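Local coordinates for protein endo-beta-1,4-mannanase (Alicyclobacillus acidocaldarius, PDB 4CD7) that probably hydrolyses internal beta-1,4-mannosidic linkages in mannans, as an endo-acting glycoside hydrolase of family 113, at residues T178-H183 against L197-A202. Numbering follows the deposited sequence.
Sequences TYNCNH and LISSSA. With MAN (alpha-D-mannopyranose), chain C; BMA (beta-D-mannopyranose), chain B.
Asn180 carries its amide trans to the backbone N (chi1 171°), which lays ND2 across the strand gap toward Ser201, whose OG stands trans to its own carbonyl carbon (chi1 -76°). The resulting bond, Asn180 ND2 to Ser201 OG, measures 3.0 Å with a fairly straight N-H angle of 152°, and the hydroxyl lies somewhat tilted from the amide plane. Lys93 on OD1 and Ser201 OG on ND2 hold the amide of Asn180 at both its polar atoms, and Glu151 in turn anchors the Ser201 hydroxyl. Toward the N-terminal side of the pairing, Thr178 OG1 donates to Leu197 O at 2.6 Å, arriving from above the carbonyl plane. Ser199 OG sits 2.9 Å from Thr178 OG1 and 3.1 Å from Tyr179 O. Between these side-chain links the backbones are joined in parallel register: Cys181 N donates to Ser199 O, and Ser201 N reaches Cys181 O at 2.8 Å, nearly in line with the C=O bond. Beyond that bond, His183 N to Ser201 O is weak, as is Ser199 N to Tyr179 O on the other side. Asn182, the last strand residue, and His183, just beyond it, meet the sugars. Asn182 OD1 accepts from O6 of the beta-mannose at 2.6 Å, while Asn182 ND2 and His183 NE2 converge on O3 of the alpha-mannose, the latter at 2.8 Å. Ser201 O and the beta-mannose O6 both lie at the edge of the imidazole, while Trp245 meets the ring. Adjacent parallel strands 176-182 and 197-201, with sugar-binding residues at a C-terminal end, are characteristic of the eight-stranded beta/alpha (TIM) barrel and its substrate cleft.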
ATOM      1  N   THR A 178      -7.730   6.178  -4.193  1.00  9.19           N
ATOM      2  CA  THR A 178      -7.536   6.333  -2.758  1.00  8.68           C
ATOM      3  C   THR A 178      -6.240   7.061  -2.475  1.00  7.87           C
ATOM      4  O   THR A 178      -5.383   7.200  -3.344  1.00  8.78           O
ATOM      5  CB  THR A 178      -7.538   4.954  -2.050  1.00  9.64           C
ATOM      6  OG1 THR A 178      -7.627   5.130  -0.634  1.00 10.56           O
ATOM      7  CG2 THR A 178      -6.277   4.122  -2.419  1.00  9.57           C
ATOM      8  N   TYR A 179      -6.134   7.583  -1.269  1.00  7.66           N
ATOM      9  CA  TYR A 179      -4.862   8.033  -0.686  1.00  8.09           C
ATOM     10  C   TYR A 179      -4.696   7.210   0.597  1.00  7.68           C
ATOM     11  O   TYR A 179      -5.638   7.094   1.375  1.00  9.05           O
ATOM     12  CB  TYR A 179      -4.866   9.557  -0.368  1.00  7.77           C
ATOM     13  CG  TYR A 179      -3.680   9.975   0.427  1.00  7.94           C
ATOM     14  CD1 TYR A 179      -2.407  10.080  -0.166  1.00 10.41           C
ATOM     15  CD2 TYR A 179      -3.775  10.220   1.797  1.00  7.73           C
ATOM     16  CE1 TYR A 179      -1.284  10.401   0.566  1.00 12.21           C
ATOM     17  CE2 TYR A 179      -2.642  10.559   2.523  1.00  8.34           C
ATOM     18  CZ  TYR A 179      -1.409  10.665   1.922  1.00 10.14           C
ATOM     19  OH  TYR A 179      -0.281  10.967   2.689  1.00  9.70           O
ATOM     20  N   ASN A 180      -3.477   6.707   0.801  1.00  7.65           N
ATOM     21  CA  ASN A 180      -3.049   5.829   1.884  1.00  7.96           C
ATOM     22  C   ASN A 180      -2.244   6.667   2.918  1.00  8.67           C
ATOM     23  O   ASN A 180      -1.061   6.969   2.743  1.00  9.36           O
ATOM     24  CB  ASN A 180      -2.242   4.696   1.205  1.00  9.68           C
ATOM     25  CG  ASN A 180      -1.492   3.730   2.127  1.00 11.67           C
ATOM     26  OD1 ASN A 180      -0.783   2.839   1.594  1.00 13.01           O
ATOM     27  ND2 ASN A 180      -1.622   3.844   3.441  1.00 13.19           N
ATOM     28  N   CYS A 181      -2.899   7.052   4.003  1.00  8.65           N
ATOM     29  CA  CYS A 181      -2.222   7.804   5.083  1.00  9.24           C
ATOM     30  C   CYS A 181      -1.578   6.832   6.057  1.00 10.18           C
ATOM     31  O   CYS A 181      -1.864   5.624   6.031  1.00 11.03           O
ATOM     32  CB  CYS A 181      -3.192   8.738   5.827  1.00  9.67           C
ATOM     33  SG  CYS A 181      -4.387   7.916   6.903  1.00 10.26           S
ATOM     34  N   ASN A 182      -0.688   7.347   6.897  1.00  9.60           N
ATOM     35  CA  ASN A 182      -0.057   6.521   7.927  1.00  9.24           C
ATOM     36  C   ASN A 182      -1.049   6.263   9.056  1.00 10.20           C
ATOM     37  O   ASN A 182      -1.985   7.038   9.265  1.00 10.36           O
ATOM     38  CB  ASN A 182       1.214   7.182   8.476  1.00  8.80           C
ATOM     39  CG  ASN A 182       2.144   6.173   9.132  1.00  9.09           C
ATOM     40  OD1 ASN A 182       2.143   5.001   8.771  1.00  9.20           O
ATOM     41  ND2 ASN A 182       2.925   6.622  10.126  1.00 11.47           N
ATOM     42  N   HIS A 183      -0.853   5.171   9.789  1.00 10.80           N
ATOM     43  CA  HIS A 183      -1.653   4.961  10.992  1.00 10.36           C
ATOM     44  C   HIS A 183      -1.507   6.194  11.867  1.00  9.63           C
ATOM     45  O   HIS A 183      -0.396   6.761  12.018  1.00  9.58           O
ATOM     46  CB  HIS A 183      -1.229   3.704  11.755  1.00 11.93           C
ATOM     47  CG  HIS A 183       0.217   3.678  12.117  1.00 13.22           C
ATOM     48  ND1 HIS A 183       0.666   4.060  13.359  1.00 16.31           N
ATOM     49  CD2 HIS A 183       1.318   3.348  11.402  1.00 14.03           C
ATOM     50  CE1 HIS A 183       1.980   3.965  13.403  1.00 18.88           C
ATOM     51  NE2 HIS A 183       2.403   3.542  12.224  1.00 17.73           N
ATOM     52  N   LEU A 197     -12.182   6.447  -1.611  1.00  8.96           N
ATOM     53  CA  LEU A 197     -11.994   5.559  -0.457  1.00  9.16           C
ATOM     54  C   LEU A 197     -10.903   6.102   0.438  1.00  9.09           C
ATOM     55  O   LEU A 197      -9.832   6.472  -0.037  1.00 10.82           O
ATOM     56  CB  LEU A 197     -11.568   4.139  -0.904  1.00 10.13           C
ATOM     57  CG  LEU A 197     -12.519   3.487  -1.895  1.00 12.67           C
ATOM     58  CD1 LEU A 197     -11.822   2.369  -2.614  1.00 13.12           C
ATOM     59  CD2 LEU A 197     -13.739   2.987  -1.140  1.00 14.98           C
ATOM     60  N   ILE A 198     -11.166   6.120   1.738  1.00  8.35           N
ATOM     61  CA  ILE A 198     -10.164   6.443   2.749  1.00  8.73           C
ATOM     62  C   ILE A 198      -9.319   5.202   3.011  1.00  9.84           C
ATOM     63  O   ILE A 198      -9.859   4.116   3.188  1.00 11.14           O
ATOM     64  CB  ILE A 198     -10.846   6.870   4.071  1.00 10.17           C
ATOM     65  CG1 ILE A 198     -11.683   8.128   3.860  1.00 10.89           C
ATOM     66  CG2 ILE A 198      -9.830   7.091   5.178  1.00 10.90           C
ATOM     67  CD1 ILE A 198     -12.646   8.487   5.001  1.00 12.13           C
ATOM     68  N   SER A 199      -7.997   5.342   3.076  1.00  9.86           N
ATOM     69  CA  SER A 199      -7.195   4.164   3.392  1.00  8.09           C
ATOM     70  C   SER A 199      -5.996   4.511   4.232  1.00  8.88           C
ATOM     71  O   SER A 199      -5.525   5.659   4.198  1.00  9.32           O
ATOM     72  CB  SER A 199      -6.794   3.365   2.135  1.00  8.42           C
ATOM     73  OG  SER A 199      -5.799   4.036   1.339  1.00  9.06           O
ATOM     74  N   SER A 200      -5.542   3.545   5.024  1.00  9.63           N
ATOM     75  CA  SER A 200      -4.369   3.752   5.859  1.00  9.11           C
ATOM     76  C   SER A 200      -3.435   2.557   5.928  1.00  8.73           C
ATOM     77  O   SER A 200      -3.791   1.434   5.570  1.00 10.28           O
ATOM     78  CB  SER A 200      -4.749   4.176   7.284  1.00 10.24           C
ATOM     79  OG  SER A 200      -5.458   3.144   7.942  1.00 12.70           O
ATOM     80  N   SER A 201      -2.221   2.860   6.373  1.00 10.34           N
ATOM     81  CA  SER A 201      -1.188   1.892   6.702  1.00 10.36           C
ATOM     82  C   SER A 201      -1.386   1.555   8.162  1.00 10.20           C
ATOM     83  O   SER A 201      -0.796   2.180   9.062  1.00 10.15           O
ATOM     84  CB  SER A 201       0.211   2.479   6.477  1.00 10.58           C
ATOM     85  OG  SER A 201       0.571   2.538   5.089  1.00 10.90           O
ATOM     86  N   ALA A 202      -2.250   0.579   8.386  1.00 11.17           N
ATOM     87  CA  ALA A 202      -2.808   0.304   9.687  1.00 11.12           C
ATOM     88  C   ALA A 202      -1.956  -0.622  10.563  1.00 11.61           C
ATOM     89  O   ALA A 202      -2.450  -1.648  11.060  1.00 12.16           O
ATOM     90  CB  ALA A 202      -4.192  -0.298   9.503  1.00 11.51           C
TER
HETATM   91  C1  MAN C   1       6.017   6.276  14.581  1.00 35.46           C
HETATM   92  C2  MAN C   1       5.025   6.055  13.463  1.00 30.58           C
HETATM   93  C3  MAN C   1       5.684   5.068  12.510  1.00 25.40           C
HETATM   94  C4  MAN C   1       7.000   5.665  11.991  1.00 28.84           C
HETATM   95  C5  MAN C   1       7.896   6.242  13.105  1.00 33.76           C
HETATM   96  C6  MAN C   1       8.943   7.178  12.507  1.00 36.51           C
HETATM   97  O1  MAN C   1       5.926   5.379  15.687  1.00 43.20           O
HETATM   98  O2  MAN C   1       4.713   7.296  12.817  1.00 27.28           O
HETATM   99  O3  MAN C   1       4.828   4.744  11.440  1.00 22.56           O
HETATM  100  O4  MAN C   1       7.744   4.653  11.349  1.00 22.95           O
HETATM  101  O5  MAN C   1       7.187   6.950  14.134  1.00 36.70           O
HETATM  102  O6  MAN C   1      10.176   6.874  13.098  1.00 41.84           O
HETATM  103  C1  BMA B   2       7.450   4.455   9.964  1.00 26.02           C
HETATM  104  C2  BMA B   2       8.697   3.882   9.288  1.00 28.86           C
HETATM  105  C3  BMA B   2       8.397   3.609   7.821  1.00 28.32           C
HETATM  106  C4  BMA B   2       7.100   2.823   7.651  1.00 26.49           C
HETATM  107  C5  BMA B   2       5.946   3.421   8.445  1.00 24.91           C
HETATM  108  C6  BMA B   2       4.719   2.527   8.388  1.00 21.99           C
HETATM  109  O2  BMA B   2       9.134   2.675   9.922  1.00 31.60           O
HETATM  110  O3  BMA B   2       9.456   2.909   7.156  1.00 29.39           O
HETATM  111  O4  BMA B   2       6.746   2.880   6.269  1.00 26.10           O
HETATM  112  O5  BMA B   2       6.329   3.582   9.802  1.00 24.85           O
HETATM  113  O6  BMA B   2       3.737   2.994   9.315  1.00 22.68           O